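Local coordinates for ankyrin repeat and SAM domain-containing protein 3 (Homo sapiens, PDB 4NL9) that self-associates through its SAM domain, the part present here, and may take part in vasopressin signalling in the kidney, at residues A[35-38]-A[39-42]. The protein carries 1 engineered substitution. Numbering follows the deposited sequence.
Sequences REFL and TLTE. Engineered in segment 35-38: Glu36 (natural residue Ile).
Thr39 folds back on the helical turn before it, its OG1 donating to the carbonyl oxygen of Glu36, an engineered residue, with OG1 and O 2.7 Å apart. The hydroxyl lies in the carbonyl plane, on a lone pair; Thr39 N reaches the same Glu36 O from above that plane at 3.0 Å, so two donors from one residue grip one acceptor. Thr39 chi1 of 75° sets OG1 between its own backbone N and carbonyl carbon, where it can reach Glu36 O, and leaves Thr39 CG2 in van der Waals contact with Arg35 O, 3.4 Å away. One residue on, Leu40 N closes a type I beta turn on Phe37 O (3.1 Å, N-H...O angle 165°). The Leu40 side chain crosses that of Phe37 at about a right angle, its CD1 meeting ring atom CD1 obliquely at 4.1 Å, and its CG rests 3.5 Å from Glu36 O. Cutting Leu40 back to alanine is likely to open a gap beside the Phe37 ring and strip cover from the Glu36 carbonyl. The Phe37 ring is buried in the SAM helical bundle, edge-to-face with Phe27 and against Met59 of helix 53-65; Leu40 packs on Leu45, and the turn and N-cap Thr41 together link helix 34-37 to helix 42-48.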
ATOM      1  N   ARG A  35      10.765  14.738  -8.402  1.00 15.15           N
ATOM      2  CA  ARG A  35      11.563  14.110  -9.453  1.00 15.25           C
ATOM      3  C   ARG A  35      12.351  12.907  -8.928  1.00 15.81           C
ATOM      4  O   ARG A  35      12.316  11.828  -9.531  1.00 14.81           O
ATOM      5  CB  ARG A  35      12.499  15.140 -10.073  1.00 17.85           C
ATOM      6  CG  ARG A  35      13.299  14.610 -11.237  1.00 20.70           C
ATOM      7  CD  ARG A  35      13.950  15.768 -11.977  1.00 26.02           C
ATOM      8  NE  ARG A  35      15.175  15.371 -12.666  1.00 42.47           N
ATOM      9  CZ  ARG A  35      16.386  15.436 -12.121  1.00 55.30           C
ATOM     10  NH1 ARG A  35      16.532  15.879 -10.879  1.00 59.17           N
ATOM     11  NH2 ARG A  35      17.451  15.057 -12.817  1.00 57.15           N
ATOM     12  N   GLU A  36      13.040  13.073  -7.803  1.00 14.81           N
ATOM     13  CA  GLU A  36      13.787  11.961  -7.229  1.00 14.33           C
ATOM     14  C   GLU A  36      12.849  10.870  -6.730  1.00 13.99           C
ATOM     15  O   GLU A  36      13.137   9.690  -6.886  1.00 15.64           O
ATOM     16  CB  GLU A  36      14.723  12.420  -6.106  1.00 14.99           C
ATOM     17  CG  GLU A  36      15.519  11.265  -5.509  1.00 17.10           C
ATOM     18  CD  GLU A  36      16.549  11.696  -4.483  1.00 25.76           C
ATOM     19  OE1 GLU A  36      16.582  12.889  -4.124  1.00 28.53           O
ATOM     20  OE2 GLU A  36      17.334  10.829  -4.037  1.00 26.79           O
ATOM     21  N   PHE A  37      11.730  11.260  -6.130  1.00 15.65           N
ATOM     22  CA  PHE A  37      10.772  10.278  -5.627  1.00 14.55           C
ATOM     23  C   PHE A  37      10.322   9.326  -6.743  1.00 15.58           C
ATOM     24  O   PHE A  37      10.202   8.115  -6.537  1.00 13.79           O
ATOM     25  CB  PHE A  37       9.568  11.002  -4.996  1.00 13.68           C
ATOM     26  CG  PHE A  37       8.472  10.074  -4.525  1.00 13.49           C
ATOM     27  CD1 PHE A  37       8.536   9.488  -3.267  1.00 13.52           C
ATOM     28  CD2 PHE A  37       7.386   9.796  -5.343  1.00 13.67           C
ATOM     29  CE1 PHE A  37       7.528   8.640  -2.828  1.00 13.84           C
ATOM     30  CE2 PHE A  37       6.368   8.945  -4.916  1.00 15.05           C
ATOM     31  CZ  PHE A  37       6.442   8.371  -3.654  1.00 13.79           C
ATOM     32  N   LEU A  38      10.096   9.876  -7.934  1.00 14.10           N
ATOM     33  CA  LEU A  38       9.602   9.092  -9.060  1.00 15.37           C
ATOM     34  C   LEU A  38      10.647   8.151  -9.645  1.00 15.68           C
ATOM     35  O   LEU A  38      10.318   7.332 -10.511  1.00 19.29           O
ATOM     36  CB  LEU A  38       9.010  10.005 -10.136  1.00 18.04           C
ATOM     37  CG  LEU A  38       7.743  10.759  -9.725  1.00 14.84           C
ATOM     38  CD1 LEU A  38       7.348  11.779 -10.782  1.00 20.42           C
ATOM     39  CD2 LEU A  38       6.566   9.806  -9.441  1.00 18.42           C
ATOM     40  N   THR A  39      11.884   8.255  -9.167  1.00 15.70           N
ATOM     41  CA  THR A  39      12.941   7.310  -9.547  1.00 20.04           C
ATOM     42  C   THR A  39      13.173   6.197  -8.518  1.00 16.74           C
ATOM     43  O   THR A  39      13.980   5.303  -8.756  1.00 18.33           O
ATOM     44  CB  THR A  39      14.306   8.012  -9.766  1.00 18.07           C
ATOM     45  OG1 THR A  39      14.887   8.372  -8.506  1.00 20.01           O
ATOM     46  CG2 THR A  39      14.163   9.235 -10.656  1.00 25.50           C
ATOM     47  N   LEU A  40      12.487   6.246  -7.376  1.00 15.34           N
ATOM     48  CA  LEU A  40      12.797   5.314  -6.293  1.00 15.54           C
ATOM     49  C   LEU A  40      12.201   3.949  -6.534  1.00 15.01           C
ATOM     50  O   LEU A  40      11.124   3.827  -7.092  1.00 17.74           O
ATOM     51  CB  LEU A  40      12.281   5.837  -4.950  1.00 13.97           C
ATOM     52  CG  LEU A  40      12.879   7.175  -4.532  1.00 13.59           C
ATOM     53  CD1 LEU A  40      12.232   7.621  -3.233  1.00 15.66           C
ATOM     54  CD2 LEU A  40      14.391   7.066  -4.375  1.00 15.39           C
ATOM     55  N   THR A  41      12.930   2.930  -6.105  1.00 16.25           N
ATOM     56  CA  THR A  41      12.410   1.573  -6.099  1.00 15.34           C
ATOM     57  C   THR A  41      11.865   1.240  -4.715  1.00 15.69           C
ATOM     58  O   THR A  41      12.052   1.998  -3.746  1.00 14.82           O
ATOM     59  CB  THR A  41      13.492   0.531  -6.464  1.00 17.76           C
ATOM     60  OG1 THR A  41      14.431   0.432  -5.388  1.00 20.47           O
ATOM     61  CG2 THR A  41      14.214   0.927  -7.752  1.00 18.53           C
ATOM     62  N   GLU A  42      11.200   0.092  -4.627  1.00 15.40           N
ATOM     63  CA  GLU A  42      10.604  -0.368  -3.389  1.00 15.68           C
ATOM     64  C   GLU A  42      11.616  -0.393  -2.248  1.00 12.87           C
ATOM     65  O   GLU A  42      11.336   0.109  -1.140  1.00 14.22           O
ATOM     66  CB  GLU A  42      10.004  -1.756  -3.594  1.00 14.98           C
ATOM     67  CG  GLU A  42       9.316  -2.292  -2.377  1.00 15.86           C
ATOM     68  CD  GLU A  42       8.668  -3.635  -2.646  1.00 19.01           C
ATOM     69  OE1 GLU A  42       9.387  -4.558  -3.085  1.00 19.50           O
ATOM     70  OE2 GLU A  42       7.443  -3.765  -2.431  1.00 21.37           O
TER